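Local structure of acyltransferase (Actinoplanes teichomyceticus, 4Q38) at residues 135-138 / 139-143; 178-181 / 182-185. The protein transfers long acyl chains from acyl-CoA to an amino sugar of teicoplanin-type glycopeptide antibiotics. All coordinates share one frame; numbering follows the deposited sequence.

Contact 1. Residues 135-138 / 139-143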
ATOM      1  N   PRO A 135      -4.065  -6.504  15.924  1.00 27.72           N
ATOM      2  CA  PRO A 135      -5.179  -6.655  16.869  1.00 28.64           C
ATOM      3  C   PRO A 135      -6.116  -5.446  16.872  1.00 27.47           C
ATOM      4  O   PRO A 135      -7.335  -5.619  16.844  1.00 28.43           O
ATOM      5  CB  PRO A 135      -4.480  -6.804  18.228  1.00 29.53           C
ATOM      6  CG  PRO A 135      -3.123  -7.348  17.902  1.00 30.38           C
ATOM      7  CD  PRO A 135      -2.758  -6.692  16.585  1.00 28.43           C
ATOM      8  N   ALA A 136      -5.555  -4.238  16.876  1.00 25.40           N
ATOM      9  CA  ALA A 136      -6.368  -3.020  16.819  1.00 26.61           C
ATOM     10  C   ALA A 136      -7.274  -2.957  15.574  1.00 26.18           C
ATOM     11  O   ALA A 136      -8.478  -2.699  15.684  1.00 25.83           O
ATOM     12  CB  ALA A 136      -5.478  -1.786  16.885  1.00 25.17           C
ATOM     13  N   VAL A 137      -6.713  -3.194  14.390  1.00 26.28           N
ATOM     14  CA  VAL A 137      -7.548  -3.094  13.179  1.00 26.18           C
ATOM     15  C   VAL A 137      -8.576  -4.223  13.126  1.00 26.72           C
ATOM     16  O   VAL A 137      -9.696  -4.014  12.669  1.00 27.13           O
ATOM     17  CB  VAL A 137      -6.731  -2.950  11.861  1.00 26.27           C
ATOM     18  CG1 VAL A 137      -5.980  -4.239  11.508  1.00 26.99           C
ATOM     19  CG2 VAL A 137      -7.642  -2.507  10.716  1.00 24.47           C
ATOM     20  N   ARG A 138      -8.214  -5.410  13.616  1.00 28.42           N
ATOM     21  CA  ARG A 138      -9.160  -6.530  13.652  1.00 28.96           C
ATOM     22  C   ARG A 138     -10.339  -6.231  14.592  1.00 29.44           C
ATOM     23  O   ARG A 138     -11.477  -6.636  14.317  1.00 29.73           O
ATOM     24  CB  ARG A 138      -8.466  -7.850  14.043  1.00 31.67           C
ATOM     25  CG  ARG A 138      -7.540  -8.437  12.978  1.00 31.41           C
ATOM     26  CD  ARG A 138      -8.298  -8.874  11.735  1.00 32.93           C
ATOM     27  NE  ARG A 138      -9.209  -9.994  11.999  1.00 34.95           N
ATOM     28  CZ  ARG A 138     -10.433 -10.115  11.484  1.00 35.60           C
ATOM     29  NH1 ARG A 138     -10.942  -9.175  10.678  1.00 34.14           N
ATOM     30  NH2 ARG A 138     -11.168 -11.176  11.792  1.00 36.06           N
ATOM     31  N   ARG A 139     -10.071  -5.519  15.687  1.00 30.44           N
ATOM     32  CA  ARG A 139     -11.143  -5.076  16.594  1.00 31.01           C
ATOM     33  C   ARG A 139     -12.060  -4.084  15.888  1.00 29.48           C
ATOM     34  O   ARG A 139     -13.279  -4.148  16.035  1.00 28.79           O
ATOM     35  CB  ARG A 139     -10.583  -4.454  17.875  1.00 32.62           C
ATOM     36  CG  ARG A 139      -9.955  -5.459  18.833  1.00 35.30           C
ATOM     37  CD  ARG A 139      -9.735  -4.870  20.221  1.00 36.65           C
ATOM     38  NE  ARG A 139      -8.722  -3.803  20.252  1.00 38.80           N
ATOM     39  CZ  ARG A 139      -7.404  -4.002  20.347  1.00 39.21           C
ATOM     40  NH1 ARG A 139      -6.902  -5.232  20.407  1.00 39.03           N
ATOM     41  NH2 ARG A 139      -6.578  -2.965  20.374  1.00 39.44           N
ATOM     42  N   PHE A 140     -11.465  -3.176  15.116  1.00 28.17           N
ATOM     43  CA  PHE A 140     -12.235  -2.228  14.312  1.00 28.24           C
ATOM     44  C   PHE A 140     -13.105  -2.950  13.279  1.00 27.38           C
ATOM     45  O   PHE A 140     -14.292  -2.630  13.156  1.00 27.06           O
ATOM     46  CB  PHE A 140     -11.326  -1.174  13.653  1.00 28.08           C
ATOM     47  CG  PHE A 140     -12.078  -0.129  12.871  1.00 29.05           C
ATOM     48  CD1 PHE A 140     -12.829   0.855  13.525  1.00 29.04           C
ATOM     49  CD2 PHE A 140     -12.027  -0.116  11.477  1.00 28.53           C
ATOM     50  CE1 PHE A 140     -13.520   1.822  12.798  1.00 29.44           C
ATOM     51  CE2 PHE A 140     -12.710   0.849  10.747  1.00 28.67           C
ATOM     52  CZ  PHE A 140     -13.461   1.817  11.410  1.00 29.42           C
ATOM     53  N   HIS A 141     -12.524  -3.919  12.553  1.00 26.45           N
ATOM     54  CA  HIS A 141     -13.294  -4.772  11.626  1.00 26.39           C
ATOM     55  C   HIS A 141     -14.503  -5.391  12.294  1.00 26.30           C
ATOM     56  O   HIS A 141     -15.626  -5.367  11.753  1.00 25.78           O
ATOM     57  CB  HIS A 141     -12.430  -5.897  11.023  1.00 25.74           C
ATOM     58  CG  HIS A 141     -11.356  -5.419  10.065  1.00 25.72           C
ATOM     59  ND1 HIS A 141     -10.297  -6.186   9.726  1.00 25.67           N
ATOM     60  CD2 HIS A 141     -11.193  -4.204   9.390  1.00 25.19           C
ATOM     61  CE1 HIS A 141      -9.507  -5.511   8.862  1.00 25.06           C
ATOM     62  NE2 HIS A 141     -10.051  -4.293   8.662  1.00 24.33           N
ATOM     63  N   ALA A 142     -14.281  -5.960  13.474  1.00 27.60           N
ATOM     64  CA  ALA A 142     -15.366  -6.572  14.258  1.00 29.24           C
ATOM     65  C   ALA A 142     -16.457  -5.565  14.639  1.00 30.89           C
ATOM     66  O   ALA A 142     -17.651  -5.853  14.510  1.00 31.62           O
ATOM     67  CB  ALA A 142     -14.805  -7.254  15.502  1.00 28.15           C
ATOM     68  N   GLU A 143     -16.046  -4.389  15.110  1.00 31.68           N
ATOM     69  CA  GLU A 143     -16.989  -3.332  15.495  1.00 33.91           C
ATOM     70  C   GLU A 143     -17.843  -2.873  14.308  1.00 32.80           C
ATOM     71  O   GLU A 143     -19.020  -2.536  14.469  1.00 31.93           O
ATOM     72  CB  GLU A 143     -16.243  -2.141  16.108  1.00 35.72           C
ATOM     73  CG  GLU A 143     -15.635  -2.419  17.477  1.00 39.59           C
ATOM     74  CD  GLU A 143     -14.562  -1.413  17.873  1.00 43.97           C
ATOM     75  OE1 GLU A 143     -13.988  -1.562  18.976  1.00 46.01           O
ATOM     76  OE2 GLU A 143     -14.283  -0.479  17.087  1.00 45.21           O
TER
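Residues P135-R138 and R139-E143 join as the C-terminal part of helix 125-143, where four successive i to i+4 bonds run from the amides of R139, F140, H141 and A142 to the carbonyls of P135, A136, V137 and R138; the H141 N to V137 O bond is the shortest, at 2.8 Å. The helix is kinked at P135 and A136, whose N atoms make no bond to the turn before; for P135 this follows from proline having no N-H. On one side of the helix R138 donates from NH1 to ND1 of H141 over 3.2 Å, at an N-H...N angle of 150°. Each partner lies close to the plane of the other group, although the guanidinium and the imidazole are turned 54° against each other. Bends at chi2 and chi3 (both -66°) fold the R138 chain back toward the ring three residues on. The V137 carbonyl lies over one face of that imidazole, its O 3.4 Å from H141 CG, and, from the same V137, CG2 lies 3.6 Å from H141 NE2. On another side, R139 runs back over the preceding turn: its CG is 3.3 Å from P135 O, and one face of its guanidinium covers P135 O and A136 CA, with NH1 3.6 Å from P135 CB. P135 and R139 here are exposed, A136 partly so. R138 is tied further into the fold by a salt bridge from NH2 to D148 and by a cation-pi contact with W152, and H141 meets the ring of Y189. Since ND1 accepts from a positively charged arginine, H141 is probably neutral with its proton on NE2, while R138 divides its N-H groups between this ring and the D148 carboxylate.

Contact 2. Residues 178-181 / 182-185. With TEC (2-amino-6-O-decanoyl-2-deoxy-beta-D-glucopyranose), chain E.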
ATOM      1  N   TRP A 178       3.562   3.792   3.997  1.00 25.41           N
ATOM      2  CA  TRP A 178       2.540   4.825   3.790  1.00 26.09           C
ATOM      3  C   TRP A 178       1.254   4.183   3.337  1.00 24.52           C
ATOM      4  O   TRP A 178       0.174   4.564   3.779  1.00 25.00           O
ATOM      5  CB  TRP A 178       3.003   5.910   2.810  1.00 27.25           C
ATOM      6  CG  TRP A 178       3.003   5.495   1.361  1.00 29.10           C
ATOM      7  CD1 TRP A 178       4.065   4.972   0.618  1.00 30.11           C
ATOM      8  CD2 TRP A 178       1.868   5.546   0.422  1.00 29.75           C
ATOM      9  NE1 TRP A 178       3.673   4.714  -0.678  1.00 31.93           N
ATOM     10  CE2 TRP A 178       2.371   5.041  -0.860  1.00 31.44           C
ATOM     11  CE3 TRP A 178       0.535   5.959   0.514  1.00 32.59           C
ATOM     12  CZ2 TRP A 178       1.558   4.949  -1.984  1.00 33.17           C
ATOM     13  CZ3 TRP A 178      -0.275   5.870  -0.628  1.00 33.25           C
ATOM     14  CH2 TRP A 178       0.226   5.372  -1.845  1.00 33.37           C
ATOM     15  N   TRP A 179       1.378   3.177   2.473  1.00 23.44           N
ATOM     16  CA  TRP A 179       0.220   2.482   1.906  1.00 23.36           C
ATOM     17  C   TRP A 179      -0.451   1.568   2.897  1.00 22.68           C
ATOM     18  O   TRP A 179      -1.683   1.524   2.959  1.00 20.77           O
ATOM     19  CB  TRP A 179       0.609   1.748   0.625  1.00 22.38           C
ATOM     20  CG  TRP A 179      -0.521   1.015  -0.047  1.00 22.89           C
ATOM     21  CD1 TRP A 179      -0.582  -0.338  -0.369  1.00 23.25           C
ATOM     22  CD2 TRP A 179      -1.795   1.575  -0.508  1.00 23.43           C
ATOM     23  NE1 TRP A 179      -1.772  -0.646  -0.972  1.00 23.46           N
ATOM     24  CE2 TRP A 179      -2.546   0.455  -1.090  1.00 23.88           C
ATOM     25  CE3 TRP A 179      -2.373   2.847  -0.493  1.00 24.75           C
ATOM     26  CZ2 TRP A 179      -3.818   0.621  -1.634  1.00 24.18           C
ATOM     27  CZ3 TRP A 179      -3.660   3.000  -1.042  1.00 25.98           C
ATOM     28  CH2 TRP A 179      -4.360   1.910  -1.598  1.00 24.44           C
ATOM     29  N   THR A 180       0.333   0.845   3.697  1.00 22.12           N
ATOM     30  CA  THR A 180      -0.275  -0.028   4.721  1.00 22.52           C
ATOM     31  C   THR A 180      -1.015   0.737   5.829  1.00 22.27           C
ATOM     32  O   THR A 180      -1.779   0.121   6.559  1.00 21.86           O
ATOM     33  CB  THR A 180       0.714  -1.045   5.344  1.00 22.63           C
ATOM     34  OG1 THR A 180       1.875  -0.356   5.783  1.00 23.00           O
ATOM     35  CG2 THR A 180       1.127  -2.124   4.314  1.00 22.95           C
ATOM     36  N   THR A 181      -0.835   2.061   5.937  1.00 22.75           N
ATOM     37  CA  THR A 181      -1.654   2.834   6.888  1.00 22.44           C
ATOM     38  C   THR A 181      -3.129   2.772   6.511  1.00 22.78           C
ATOM     39  O   THR A 181      -3.985   2.944   7.369  1.00 22.18           O
ATOM     40  CB  THR A 181      -1.269   4.344   7.026  1.00 22.82           C
ATOM     41  OG1 THR A 181      -1.526   5.048   5.802  1.00 24.22           O
ATOM     42  CG2 THR A 181       0.184   4.539   7.449  1.00 22.94           C
ATOM     43  N   TYR A 182      -3.418   2.554   5.224  1.00 22.35           N
ATOM     44  CA  TYR A 182      -4.806   2.408   4.776  1.00 22.93           C
ATOM     45  C   TYR A 182      -5.408   1.118   5.327  1.00 22.29           C
ATOM     46  O   TYR A 182      -6.496   1.134   5.913  1.00 21.54           O
ATOM     47  CB  TYR A 182      -4.907   2.414   3.249  1.00 23.31           C
ATOM     48  CG  TYR A 182      -4.802   3.781   2.599  1.00 24.93           C
ATOM     49  CD1 TYR A 182      -3.574   4.449   2.516  1.00 24.92           C
ATOM     50  CD2 TYR A 182      -5.926   4.395   2.025  1.00 26.80           C
ATOM     51  CE1 TYR A 182      -3.475   5.698   1.906  1.00 27.33           C
ATOM     52  CE2 TYR A 182      -5.832   5.641   1.410  1.00 28.07           C
ATOM     53  CZ  TYR A 182      -4.605   6.286   1.357  1.00 28.89           C
ATOM     54  OH  TYR A 182      -4.501   7.514   0.749  1.00 31.51           O
ATOM     55  N   HIS A 183      -4.697   0.003   5.146  1.00 22.05           N
ATOM     56  CA  HIS A 183      -5.184  -1.277   5.649  1.00 22.03           C
ATOM     57  C   HIS A 183      -5.334  -1.215   7.143  1.00 21.44           C
ATOM     58  O   HIS A 183      -6.343  -1.658   7.687  1.00 22.47           O
ATOM     59  CB  HIS A 183      -4.230  -2.424   5.303  1.00 21.98           C
ATOM     60  CG  HIS A 183      -3.749  -2.430   3.873  1.00 21.50           C
ATOM     61  ND1 HIS A 183      -3.075  -1.404   3.330  1.00 21.30           N
ATOM     62  CD2 HIS A 183      -3.840  -3.407   2.885  1.00 21.11           C
ATOM     63  CE1 HIS A 183      -2.754  -1.694   2.057  1.00 20.68           C
ATOM     64  NE2 HIS A 183      -3.207  -2.929   1.787  1.00 21.49           N
ATOM     65  N   LEU A 184      -4.323  -0.663   7.812  1.00 22.06           N
ATOM     66  CA  LEU A 184      -4.267  -0.636   9.287  1.00 23.02           C
ATOM     67  C   LEU A 184      -5.243   0.341   9.950  1.00 23.99           C
ATOM     68  O   LEU A 184      -5.553   0.207  11.138  1.00 24.73           O
ATOM     69  CB  LEU A 184      -2.830  -0.351   9.763  1.00 22.90           C
ATOM     70  CG  LEU A 184      -1.798  -1.458   9.468  1.00 22.76           C
ATOM     71  CD1 LEU A 184      -0.387  -1.015   9.843  1.00 22.75           C
ATOM     72  CD2 LEU A 184      -2.158  -2.754  10.157  1.00 22.29           C
ATOM     73  N   ARG A 185      -5.729   1.316   9.192  1.00 23.69           N
ATOM     74  CA  ARG A 185      -6.780   2.187   9.708  1.00 23.48           C
ATOM     75  C   ARG A 185      -8.176   1.681   9.384  1.00 23.15           C
ATOM     76  O   ARG A 185      -9.163   2.325   9.722  1.00 22.06           O
ATOM     77  CB  ARG A 185      -6.602   3.608   9.191  1.00 23.63           C
ATOM     78  CG  ARG A 185      -5.484   4.365   9.883  1.00 24.20           C
ATOM     79  CD  ARG A 185      -5.314   5.729   9.254  1.00 24.03           C
ATOM     80  NE  ARG A 185      -4.741   5.672   7.902  1.00 24.71           N
ATOM     81  CZ  ARG A 185      -4.868   6.638   6.997  1.00 26.03           C
ATOM     82  NH1 ARG A 185      -5.620   7.713   7.261  1.00 26.92           N
ATOM     83  NH2 ARG A 185      -4.279   6.521   5.809  1.00 25.28           N
TER
HETATM   84  CAV TEC E 404      -8.529  -0.346 -16.383  1.00 38.94           C
HETATM   85  CAU TEC E 404      -8.857  -0.964 -15.043  1.00 40.19           C
HETATM   86  CAT TEC E 404      -9.292   0.053 -14.021  1.00 40.56           C
HETATM   87  CAS TEC E 404      -8.419   1.277 -14.038  1.00 38.15           C
HETATM   88  CAR TEC E 404      -8.482   1.953 -12.701  1.00 36.83           C
HETATM   89  CAQ TEC E 404      -7.179   1.726 -12.027  1.00 36.37           C
HETATM   90  CAP TEC E 404      -7.088   2.366 -10.685  1.00 34.63           C
HETATM   91  CAO TEC E 404      -5.946   1.704  -9.992  1.00 35.20           C
HETATM   92  CAN TEC E 404      -5.323   2.600  -8.997  1.00 36.41           C
HETATM   93  CAM TEC E 404      -4.356   1.858  -8.111  1.00 40.59           C
HETATM   94  OAW TEC E 404      -4.238   0.659  -8.175  1.00 37.84           O
HETATM   95  O6  TEC E 404      -3.580   2.669  -7.372  1.00 45.70           O
HETATM   96  C6  TEC E 404      -3.444   2.469  -5.979  1.00 47.37           C
HETATM   97  C5  TEC E 404      -1.995   2.092  -5.582  1.00 53.25           C
HETATM   98  O5  TEC E 404      -1.514   2.860  -4.520  1.00 55.40           O
HETATM   99  C1  TEC E 404      -0.089   2.619  -4.681  0.50 56.48           C
HETATM  100  O1  TEC E 404       0.752   3.555  -4.348  0.50 57.27           O
HETATM  101  C2  TEC E 404       0.228   1.339  -3.958  1.00 57.97           C
HETATM  102  N2  TEC E 404       1.653   1.087  -4.099  1.00 60.57           N
HETATM  103  C3  TEC E 404      -0.489   0.371  -4.775  1.00 55.68           C
HETATM  104  O3  TEC E 404      -0.461  -0.652  -3.936  1.00 60.90           O
HETATM  105  C4  TEC E 404      -1.925   0.703  -5.081  1.00 52.63           C
HETATM  106  O4  TEC E 404      -2.313  -0.047  -6.068  1.00 46.82           O
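Helix 177-184 contributes W178 and W179 to the pocket of the bound decanoyl-glucosamine, and W179 packs against Y182 and H183. H183 turns its edge to one face of the W179 indole, the planes at 90° and H183 CE1 3.4 Å from W179 NE1. O3 of the bound decanoyl-glucosamine lies over the opposite face, 3.2 Å from W179 NE1, so the sugar meets the ring from above and not along its N-H. Y182 comes in obliquely, at 39° to W179: W179 CZ3 sits over the centre of the phenol ring, and Y182 CD1 is 3.6 Å from W179 CE3. The three rings form an aromatic cluster; separately, W178 turns an edge toward O1 of the sugar. With CG of W179 anti to the backbone N (chi1 -179°), its indole lies between the sugar and H183. H183 ND1 gives only a weak bond to W179 O, whereas its NE2 is bonded to Q157. Helix 177-184 leads directly to strand 188-191, an outermost strand of the GNAT-like sheet, and L188 of that strand touches W179, Y182 and H183. At the end of the helix R185 grips T181 side-on: NE bonds to T181 O at 2.9 Å, from well above the carbonyl plane, and NH2 bonds to T181 OG1 at 3.1 Å. That hydroxyl in turn donates to W178 O over 2.7 Å. R185 NH1 goes to A106 O, while NH2 overlies the Y182 face turned from W179.

Overall arrangement
From the N terminus the chain first makes contact 1, at the C-terminal end of helix 125-143, then passes through helices 148-155 and 157-169 before contact 2 in helix 177-184. Each contact lies within one continuous stretch and closes no long loop; the two stand in series and neither encloses the other. They nevertheless touch, with centres 14 Å apart: V137 CG2 lies 3.4 Å from H183 O, V137 CB is as close to L184 O, and F140 CE2 comes to 4.0 Å from R185 O. The C-terminal part of helix 125-143 thus packs against the helix that carries the sugar-facing tryptophans and leads into the first strand of the sheet.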